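Local coordinates for protein - conserved hypothetical (Bacillus anthracis, PDB 4LES) that is of unknown function but folds into a mainly antiparallel beta domain with a short helix packed on its sheet, at residues G102-E107 with V149-S154; S154-K159 with R176-Y181. All coordinates share one frame; numbering follows the deposited sequence.

Both contacts use helix 149-158, the longer of the chain's two helices, and their centres lie about 9 Å apart. Interaction 1 joins the first half of this helix to the short strand 102-104; interaction 2 joins its second half to strand 174-184, an outer strand of the four-stranded antiparallel sheet. The two follow in series along the chain, sharing Ser154. They also touch directly: Ala152 CA lies 3.5 Å from Val180 CG2, and Ala151 CB 3.6 Å from Val180 CG1. Ala151 and Ala152 thus sit on Val180, and the helix spans from the outer strand 174-184 to strand 102-104, which is hydrogen-bonded to strand 83-96 of the same sheet.

Interaction 1: residues G102-E107 with V149-S154; sequences GFQKPE and VWAASS
Gln104 reaches from strand 102-104 to the side of helix 149-158 and meets Trp150, Ala151 and Ser154. Its CB points at the helix, and with CG turned beside the backbone N (chi1 -58°) the rest of the chain runs out extended. CG and CD run past Ser154, and CD comes to 4.0 Å from Trp150 CD1. At the tip the amide divides its contacts. OE1 lies 3.7 Å from Ala151 CA and 3.9 Å from Ala151 CB, a van der Waals approach to the helix backbone. NE2 sits over one face of the Trp150 indole, 3.3 Å above its plane and displaced toward the rim, with the amide and ring planes 36° apart. NE2 is 3.4 Å from Trp150 NE1, but both are donors and no bond joins them. The very short gap between NE2 and Ser154 OG makes their modelled relation doubtful. The N-to-C directions of strand 102-104 and the helix segment make an angle of 135°, closer to antiparallel than parallel. Behind the contact, Gln104 and Ser154 both touch Val96 of strand 83-96, with which Gln104 also shares a backbone hydrogen bond, while Ala151 rests on Phe112 of strand 110-121 and Val180 of strand 174-184.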
ATOM      1  N   GLY A 102     -15.491 -14.115   0.848  1.00 91.83           N
ATOM      2  CA  GLY A 102     -16.353 -12.928   0.652  1.00 92.75           C
ATOM      3  C   GLY A 102     -15.591 -11.682   0.141  1.00 89.04           C
ATOM      4  O   GLY A 102     -14.383 -11.536   0.366  1.00 86.13           O
ATOM      5  N   PHE A 103     -16.301 -10.789  -0.553  1.00 86.92           N
ATOM      6  CA  PHE A 103     -15.721  -9.551  -1.107  1.00 82.51           C
ATOM      7  C   PHE A 103     -16.134  -8.324  -0.298  1.00 85.29           C
ATOM      8  O   PHE A 103     -17.225  -8.300   0.248  1.00 92.94           O
ATOM      9  CB  PHE A 103     -16.210  -9.325  -2.547  1.00 80.61           C
ATOM     10  CG  PHE A 103     -15.704 -10.332  -3.540  1.00 80.05           C
ATOM     11  CD1 PHE A 103     -14.420 -10.229  -4.054  1.00 80.23           C
ATOM     12  CD2 PHE A 103     -16.514 -11.363  -3.982  1.00 85.15           C
ATOM     13  CE1 PHE A 103     -13.952 -11.148  -4.982  1.00 82.80           C
ATOM     14  CE2 PHE A 103     -16.052 -12.283  -4.905  1.00 85.86           C
ATOM     15  CZ  PHE A 103     -14.770 -12.178  -5.403  1.00 81.83           C
ATOM     16  N   GLN A 104     -15.262  -7.320  -0.202  1.00 86.65           N
ATOM     17  CA  GLN A 104     -15.622  -6.041   0.432  1.00 84.37           C
ATOM     18  C   GLN A 104     -15.723  -4.985  -0.663  1.00 82.25           C
ATOM     19  O   GLN A 104     -14.898  -4.965  -1.582  1.00 76.31           O
ATOM     20  CB  GLN A 104     -14.572  -5.550   1.403  1.00 85.04           C
ATOM     21  CG  GLN A 104     -14.230  -6.469   2.534  1.00 92.40           C
ATOM     22  CD  GLN A 104     -13.261  -5.802   3.482  1.00 96.11           C
ATOM     23  OE1 GLN A 104     -13.198  -4.574   3.559  1.00103.18           O
ATOM     24  NE2 GLN A 104     -12.506  -6.601   4.212  1.00102.05           N
ATOM     25  N   LYS A 105     -16.712  -4.103  -0.539  1.00 83.53           N
ATOM     26  CA  LYS A 105     -16.941  -3.008  -1.482  1.00 86.54           C
ATOM     27  C   LYS A 105     -16.899  -1.686  -0.738  1.00 86.37           C
ATOM     28  O   LYS A 105     -17.342  -1.623   0.400  1.00 88.08           O
ATOM     29  CB  LYS A 105     -18.328  -3.112  -2.128  1.00 91.37           C
ATOM     30  CG  LYS A 105     -18.485  -4.070  -3.300  1.00 99.36           C
ATOM     31  CD  LYS A 105     -19.859  -3.853  -3.947  1.00108.57           C
ATOM     32  CE  LYS A 105     -19.993  -4.485  -5.327  1.00113.34           C
ATOM     33  NZ  LYS A 105     -19.935  -5.969  -5.285  1.00116.40           N
ATOM     34  N   PRO A 106     -16.380  -0.619  -1.375  1.00 84.06           N
ATOM     35  CA  PRO A 106     -16.435   0.676  -0.712  1.00 86.60           C
ATOM     36  C   PRO A 106     -17.858   1.248  -0.862  1.00 95.10           C
ATOM     37  O   PRO A 106     -18.585   0.845  -1.767  1.00 94.94           O
ATOM     38  CB  PRO A 106     -15.420   1.506  -1.488  1.00 85.36           C
ATOM     39  CG  PRO A 106     -15.386   0.899  -2.856  1.00 83.85           C
ATOM     40  CD  PRO A 106     -15.866  -0.519  -2.750  1.00 83.03           C
ATOM     41  N   GLU A 107     -18.249   2.171   0.009  1.00 99.58           N
ATOM     42  CA  GLU A 107     -19.594   2.754  -0.041  1.00107.91           C
ATOM     43  C   GLU A 107     -19.708   3.682  -1.255  1.00108.68           C
ATOM     44  O   GLU A 107     -18.692   4.047  -1.828  1.00107.16           O
ATOM     45  CB  GLU A 107     -19.849   3.535   1.242  1.00113.84           C
ATOM     46  CG  GLU A 107     -21.300   3.877   1.509  1.00125.62           C
ATOM     47  CD  GLU A 107     -22.148   2.641   1.693  1.00127.66           C
ATOM     48  OE1 GLU A 107     -23.266   2.623   1.145  1.00133.21           O
ATOM     49  OE2 GLU A 107     -21.691   1.682   2.359  1.00122.74           O
ATOM     50  N   VAL A 149      -7.076  -1.306   7.833  1.00 65.59           N
ATOM     51  CA  VAL A 149      -6.483  -2.598   8.182  1.00 70.77           C
ATOM     52  C   VAL A 149      -7.323  -3.825   7.748  1.00 74.84           C
ATOM     53  O   VAL A 149      -6.748  -4.867   7.411  1.00 75.67           O
ATOM     54  CB  VAL A 149      -6.143  -2.634   9.692  1.00 81.01           C
ATOM     55  CG1 VAL A 149      -5.681  -4.015  10.136  1.00 88.51           C
ATOM     56  CG2 VAL A 149      -5.088  -1.575  10.016  1.00 80.45           C
ATOM     57  N   TRP A 150      -8.655  -3.702   7.727  1.00 75.96           N
ATOM     58  CA  TRP A 150      -9.520  -4.832   7.332  1.00 84.34           C
ATOM     59  C   TRP A 150      -9.449  -5.075   5.815  1.00 73.30           C
ATOM     60  O   TRP A 150      -9.181  -6.187   5.366  1.00 67.32           O
ATOM     61  CB  TRP A 150     -10.955  -4.622   7.849  1.00102.09           C
ATOM     62  CG  TRP A 150     -11.955  -5.798   7.653  1.00132.39           C
ATOM     63  CD1 TRP A 150     -13.303  -5.681   7.437  1.00150.69           C
ATOM     64  CD2 TRP A 150     -11.676  -7.228   7.630  1.00149.65           C
ATOM     65  NE1 TRP A 150     -13.883  -6.929   7.312  1.00162.39           N
ATOM     66  CE2 TRP A 150     -12.912  -7.891   7.414  1.00160.20           C
ATOM     67  CE3 TRP A 150     -10.513  -8.005   7.770  1.00146.82           C
ATOM     68  CZ2 TRP A 150     -13.013  -9.291   7.337  1.00159.96           C
ATOM     69  CZ3 TRP A 150     -10.620  -9.401   7.689  1.00146.13           C
ATOM     70  CH2 TRP A 150     -11.861 -10.021   7.472  1.00153.86           C
ATOM     71  N   ALA A 151      -9.651  -4.024   5.039  1.00 66.74           N
ATOM     72  CA  ALA A 151      -9.572  -4.123   3.583  1.00 62.67           C
ATOM     73  C   ALA A 151      -8.192  -4.639   3.187  1.00 61.03           C
ATOM     74  O   ALA A 151      -8.077  -5.513   2.328  1.00 64.72           O
ATOM     75  CB  ALA A 151      -9.842  -2.777   2.953  1.00 58.23           C
ATOM     76  N   ALA A 152      -7.151  -4.116   3.840  1.00 60.99           N
ATOM     77  CA  ALA A 152      -5.771  -4.542   3.574  1.00 58.52           C
ATOM     78  C   ALA A 152      -5.604  -6.030   3.835  1.00 62.77           C
ATOM     79  O   ALA A 152      -4.892  -6.730   3.096  1.00 62.62           O
ATOM     80  CB  ALA A 152      -4.782  -3.739   4.400  1.00 57.41           C
ATOM     81  N   SER A 153      -6.270  -6.517   4.878  1.00 66.73           N
ATOM     82  CA  SER A 153      -6.214  -7.928   5.210  1.00 70.58           C
ATOM     83  C   SER A 153      -6.918  -8.765   4.135  1.00 66.62           C
ATOM     84  O   SER A 153      -6.420  -9.824   3.753  1.00 64.56           O
ATOM     85  CB  SER A 153      -6.835  -8.176   6.586  1.00 76.92           C
ATOM     86  OG  SER A 153      -6.813  -9.554   6.893  1.00 91.06           O
ATOM     87  N   SER A 154      -8.065  -8.284   3.652  1.00 66.38           N
ATOM     88  CA  SER A 154      -8.823  -8.985   2.607  1.00 67.31           C
ATOM     89  C   SER A 154      -8.027  -9.010   1.325  1.00 61.58           C
ATOM     90  O   SER A 154      -8.004 -10.022   0.622  1.00 60.99           O
ATOM     91  CB  SER A 154     -10.144  -8.289   2.338  1.00 69.32           C
ATOM     92  OG  SER A 154     -10.814  -8.066   3.556  1.00 81.33           O
TER

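Interaction 2: residues S154-K159 with R176-Y181; sequences SYDVEK and RQNKVY. With PO4 (phosphate ion), chain E.
Asp156 and Asn178 meet because each turns its CG beside its own backbone N, both chi1 values near -68°, which carries the carboxylate off the helix toward the amide of Asn178, at the break in strand 174-184. Asn178 ND2 donates to Asp156 OD1 at 3.2 Å with an N-H...O angle of 164°. The acceptor lies in the amide plane of Asn178 and is approached nearly along its C-O axis, although carboxylate and amide planes stand 46° apart. The Tyr155 ring lies beside this bond, with Asn178 ND2 at its edge, 4.1 Å from CE2, and the amide turned almost perpendicular to the ring. Two residues on, Val180 CG2 packs 4.1 Å from Tyr155 CB, an apolar contact flanking the hydrogen bond. Lys159 CG lies over one ring face, and its bent chain leads NZ to a weak hydrogen bond of 3.1 Å with phosphate O3. That ion, probably from the crystallisation liquor, is also bound by Arg89. Tyr155 OH hydrogen-bonds Glu116, and Asn178 OD1 makes a weak bond to Ala117 N, which probably helps to hold its amide. Such packing is that of a helix across one face of an antiparallel sheet, its side chains reaching strands 174-184, 110-121 and 83-96.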
ATOM      1  N   SER A 154      -8.065  -8.284   3.652  1.00 66.38           N
ATOM      2  CA  SER A 154      -8.823  -8.985   2.607  1.00 67.31           C
ATOM      3  C   SER A 154      -8.027  -9.010   1.325  1.00 61.58           C
ATOM      4  O   SER A 154      -8.004 -10.022   0.622  1.00 60.99           O
ATOM      5  CB  SER A 154     -10.144  -8.289   2.338  1.00 69.32           C
ATOM      6  OG  SER A 154     -10.814  -8.066   3.556  1.00 81.33           O
ATOM      7  N   TYR A 155      -7.382  -7.887   1.023  1.00 57.33           N
ATOM      8  CA  TYR A 155      -6.560  -7.782  -0.184  1.00 56.10           C
ATOM      9  C   TYR A 155      -5.364  -8.705  -0.082  1.00 58.12           C
ATOM     10  O   TYR A 155      -4.950  -9.283  -1.077  1.00 58.55           O
ATOM     11  CB  TYR A 155      -6.094  -6.357  -0.423  1.00 54.93           C
ATOM     12  CG  TYR A 155      -5.303  -6.204  -1.693  1.00 54.32           C
ATOM     13  CD1 TYR A 155      -5.944  -6.067  -2.912  1.00 55.95           C
ATOM     14  CD2 TYR A 155      -3.920  -6.230  -1.678  1.00 56.63           C
ATOM     15  CE1 TYR A 155      -5.224  -5.924  -4.084  1.00 59.03           C
ATOM     16  CE2 TYR A 155      -3.190  -6.101  -2.841  1.00 56.84           C
ATOM     17  CZ  TYR A 155      -3.852  -5.947  -4.048  1.00 56.39           C
ATOM     18  OH  TYR A 155      -3.143  -5.815  -5.207  1.00 55.35           O
ATOM     19  N   ASP A 156      -4.820  -8.852   1.124  1.00 61.47           N
ATOM     20  CA  ASP A 156      -3.672  -9.740   1.336  1.00 66.74           C
ATOM     21  C   ASP A 156      -4.048 -11.210   1.121  1.00 70.26           C
ATOM     22  O   ASP A 156      -3.288 -11.944   0.485  1.00 71.45           O
ATOM     23  CB  ASP A 156      -3.050  -9.522   2.711  1.00 70.90           C
ATOM     24  CG  ASP A 156      -2.341  -8.165   2.830  1.00 72.78           C
ATOM     25  OD1 ASP A 156      -2.010  -7.536   1.795  1.00 69.70           O
ATOM     26  OD2 ASP A 156      -2.103  -7.730   3.973  1.00 75.66           O
ATOM     27  N   VAL A 157      -5.202 -11.634   1.644  1.00 69.61           N
ATOM     28  CA  VAL A 157      -5.694 -13.002   1.413  1.00 76.91           C
ATOM     29  C   VAL A 157      -6.021 -13.147  -0.083  1.00 71.98           C
ATOM     30  O   VAL A 157      -5.688 -14.151  -0.709  1.00 75.85           O
ATOM     31  CB  VAL A 157      -6.934 -13.352   2.271  1.00 82.64           C
ATOM     32  CG1 VAL A 157      -7.477 -14.733   1.898  1.00 86.34           C
ATOM     33  CG2 VAL A 157      -6.579 -13.310   3.754  1.00 87.37           C
ATOM     34  N   GLU A 158      -6.656 -12.133  -0.653  1.00 66.66           N
ATOM     35  CA  GLU A 158      -6.947 -12.131  -2.070  1.00 67.32           C
ATOM     36  C   GLU A 158      -5.687 -12.474  -2.887  1.00 71.20           C
ATOM     37  O   GLU A 158      -5.761 -13.215  -3.865  1.00 74.80           O
ATOM     38  CB  GLU A 158      -7.486 -10.772  -2.490  1.00 64.18           C
ATOM     39  CG  GLU A 158      -7.732 -10.658  -3.982  1.00 65.00           C
ATOM     40  CD  GLU A 158      -8.198  -9.289  -4.392  1.00 60.49           C
ATOM     41  OE1 GLU A 158      -8.590  -8.491  -3.521  1.00 57.86           O
ATOM     42  OE2 GLU A 158      -8.168  -9.021  -5.601  1.00 66.27           O
ATOM     43  N   LYS A 159      -4.537 -11.946  -2.469  1.00 68.97           N
ATOM     44  CA  LYS A 159      -3.271 -12.186  -3.175  1.00 74.39           C
ATOM     45  C   LYS A 159      -2.470 -13.401  -2.686  1.00 79.39           C
ATOM     46  O   LYS A 159      -1.346 -13.607  -3.136  1.00 86.71           O
ATOM     47  CB  LYS A 159      -2.385 -10.918  -3.109  1.00 75.85           C
ATOM     48  CG  LYS A 159      -3.001  -9.698  -3.804  1.00 73.86           C
ATOM     49  CD  LYS A 159      -3.235  -9.961  -5.290  1.00 73.79           C
ATOM     50  CE  LYS A 159      -4.102  -8.889  -5.925  1.00 73.67           C
ATOM     51  NZ  LYS A 159      -4.459  -9.208  -7.337  1.00 76.79           N
ATOM     52  N   ARG A 176       6.104  -7.852   2.878  1.00 69.13           N
ATOM     53  CA  ARG A 176       5.074  -7.114   2.151  1.00 75.41           C
ATOM     54  C   ARG A 176       4.418  -6.121   3.081  1.00 78.14           C
ATOM     55  O   ARG A 176       4.252  -6.389   4.245  1.00 76.08           O
ATOM     56  CB  ARG A 176       3.995  -8.030   1.582  1.00 80.20           C
ATOM     57  CG  ARG A 176       4.408  -8.936   0.426  1.00 85.24           C
ATOM     58  CD  ARG A 176       5.095  -8.210  -0.740  1.00 88.74           C
ATOM     59  NE  ARG A 176       4.388  -7.011  -1.258  1.00 92.44           N
ATOM     60  CZ  ARG A 176       3.582  -6.958  -2.324  1.00 95.30           C
ATOM     61  NH1 ARG A 176       3.320  -8.032  -3.064  1.00101.28           N
ATOM     62  NH2 ARG A 176       3.024  -5.806  -2.654  1.00 96.91           N
ATOM     63  N   GLN A 177       4.089  -4.950   2.561  1.00 55.70           N
ATOM     64  CA  GLN A 177       3.423  -3.904   3.349  1.00 60.81           C
ATOM     65  C   GLN A 177       2.405  -3.181   2.470  1.00 59.28           C
ATOM     66  O   GLN A 177       2.533  -1.989   2.145  1.00 59.93           O
ATOM     67  CB  GLN A 177       4.400  -2.946   4.118  1.00 73.86           C
ATOM     68  CG  GLN A 177       5.657  -2.420   3.405  1.00 84.30           C
ATOM     69  CD  GLN A 177       6.464  -1.360   4.216  1.00 93.23           C
ATOM     70  OE1 GLN A 177       7.699  -1.284   4.128  1.00 85.09           O
ATOM     71  NE2 GLN A 177       5.762  -0.548   5.002  1.00101.47           N
ATOM     72  N   ASN A 178       1.386  -3.945   2.074  1.00 50.17           N
ATOM     73  CA  ASN A 178       0.296  -3.403   1.281  1.00 51.54           C
ATOM     74  C   ASN A 178      -0.610  -2.507   2.115  1.00 49.28           C
ATOM     75  O   ASN A 178      -0.939  -2.861   3.219  1.00 52.76           O
ATOM     76  CB  ASN A 178      -0.510  -4.542   0.656  1.00 47.59           C
ATOM     77  CG  ASN A 178       0.308  -5.321  -0.366  1.00 49.44           C
ATOM     78  OD1 ASN A 178       1.171  -4.764  -1.037  1.00 50.22           O
ATOM     79  ND2 ASN A 178       0.071  -6.597  -0.457  1.00 52.37           N
ATOM     80  N   LYS A 179      -0.971  -1.339   1.603  1.00 43.69           N
ATOM     81  CA  LYS A 179      -1.907  -0.456   2.312  1.00 47.41           C
ATOM     82  C   LYS A 179      -3.156  -0.334   1.459  1.00 43.94           C
ATOM     83  O   LYS A 179      -3.064  -0.276   0.217  1.00 39.57           O
ATOM     84  CB  LYS A 179      -1.362   0.967   2.429  1.00 51.72           C
ATOM     85  CG  LYS A 179       0.084   1.109   2.818  1.00 53.33           C
ATOM     86  CD  LYS A 179       0.332   0.662   4.223  1.00 57.18           C
ATOM     87  CE  LYS A 179       1.709   1.170   4.625  1.00 64.14           C
ATOM     88  NZ  LYS A 179       2.259   0.434   5.769  1.00 73.18           N
ATOM     89  N   VAL A 180      -4.309  -0.248   2.102  1.00 42.63           N
ATOM     90  CA  VAL A 180      -5.558  -0.071   1.385  1.00 44.69           C
ATOM     91  C   VAL A 180      -6.341   1.084   1.986  1.00 47.27           C
ATOM     92  O   VAL A 180      -6.638   1.097   3.186  1.00 50.01           O
ATOM     93  CB  VAL A 180      -6.408  -1.362   1.380  1.00 49.86           C
ATOM     94  CG1 VAL A 180      -7.699  -1.160   0.604  1.00 49.62           C
ATOM     95  CG2 VAL A 180      -5.603  -2.509   0.786  1.00 49.15           C
ATOM     96  N   TYR A 181      -6.673   2.054   1.140  1.00 45.83           N
ATOM     97  CA  TYR A 181      -7.423   3.230   1.562  1.00 49.14           C
ATOM     98  C   TYR A 181      -8.782   3.302   0.889  1.00 52.76           C
ATOM     99  O   TYR A 181      -8.989   2.753  -0.194  1.00 53.03           O
ATOM    100  CB  TYR A 181      -6.628   4.495   1.230  1.00 48.36           C
ATOM    101  CG  TYR A 181      -5.179   4.444   1.657  1.00 45.01           C
ATOM    102  CD1 TYR A 181      -4.208   3.890   0.824  1.00 42.14           C
ATOM    103  CD2 TYR A 181      -4.776   4.923   2.898  1.00 50.92           C
ATOM    104  CE1 TYR A 181      -2.870   3.844   1.201  1.00 40.69           C
ATOM    105  CE2 TYR A 181      -3.432   4.879   3.285  1.00 50.47           C
ATOM    106  CZ  TYR A 181      -2.486   4.327   2.431  1.00 42.59           C
ATOM    107  OH  TYR A 181      -1.154   4.280   2.802  1.00 42.33           O
TER
HETATM  108  P   PO4 E 304      -4.697  -7.175 -10.147  0.65 67.50           P
HETATM  109  O1  PO4 E 304      -4.655  -6.127  -9.056  0.65 62.46           O
HETATM  110  O2  PO4 E 304      -4.663  -6.542 -11.512  0.65 65.60           O
HETATM  111  O3  PO4 E 304      -3.491  -8.046  -9.989  0.65 70.73           O
HETATM  112  O4  PO4 E 304      -5.953  -7.993 -10.013  0.65 65.33           O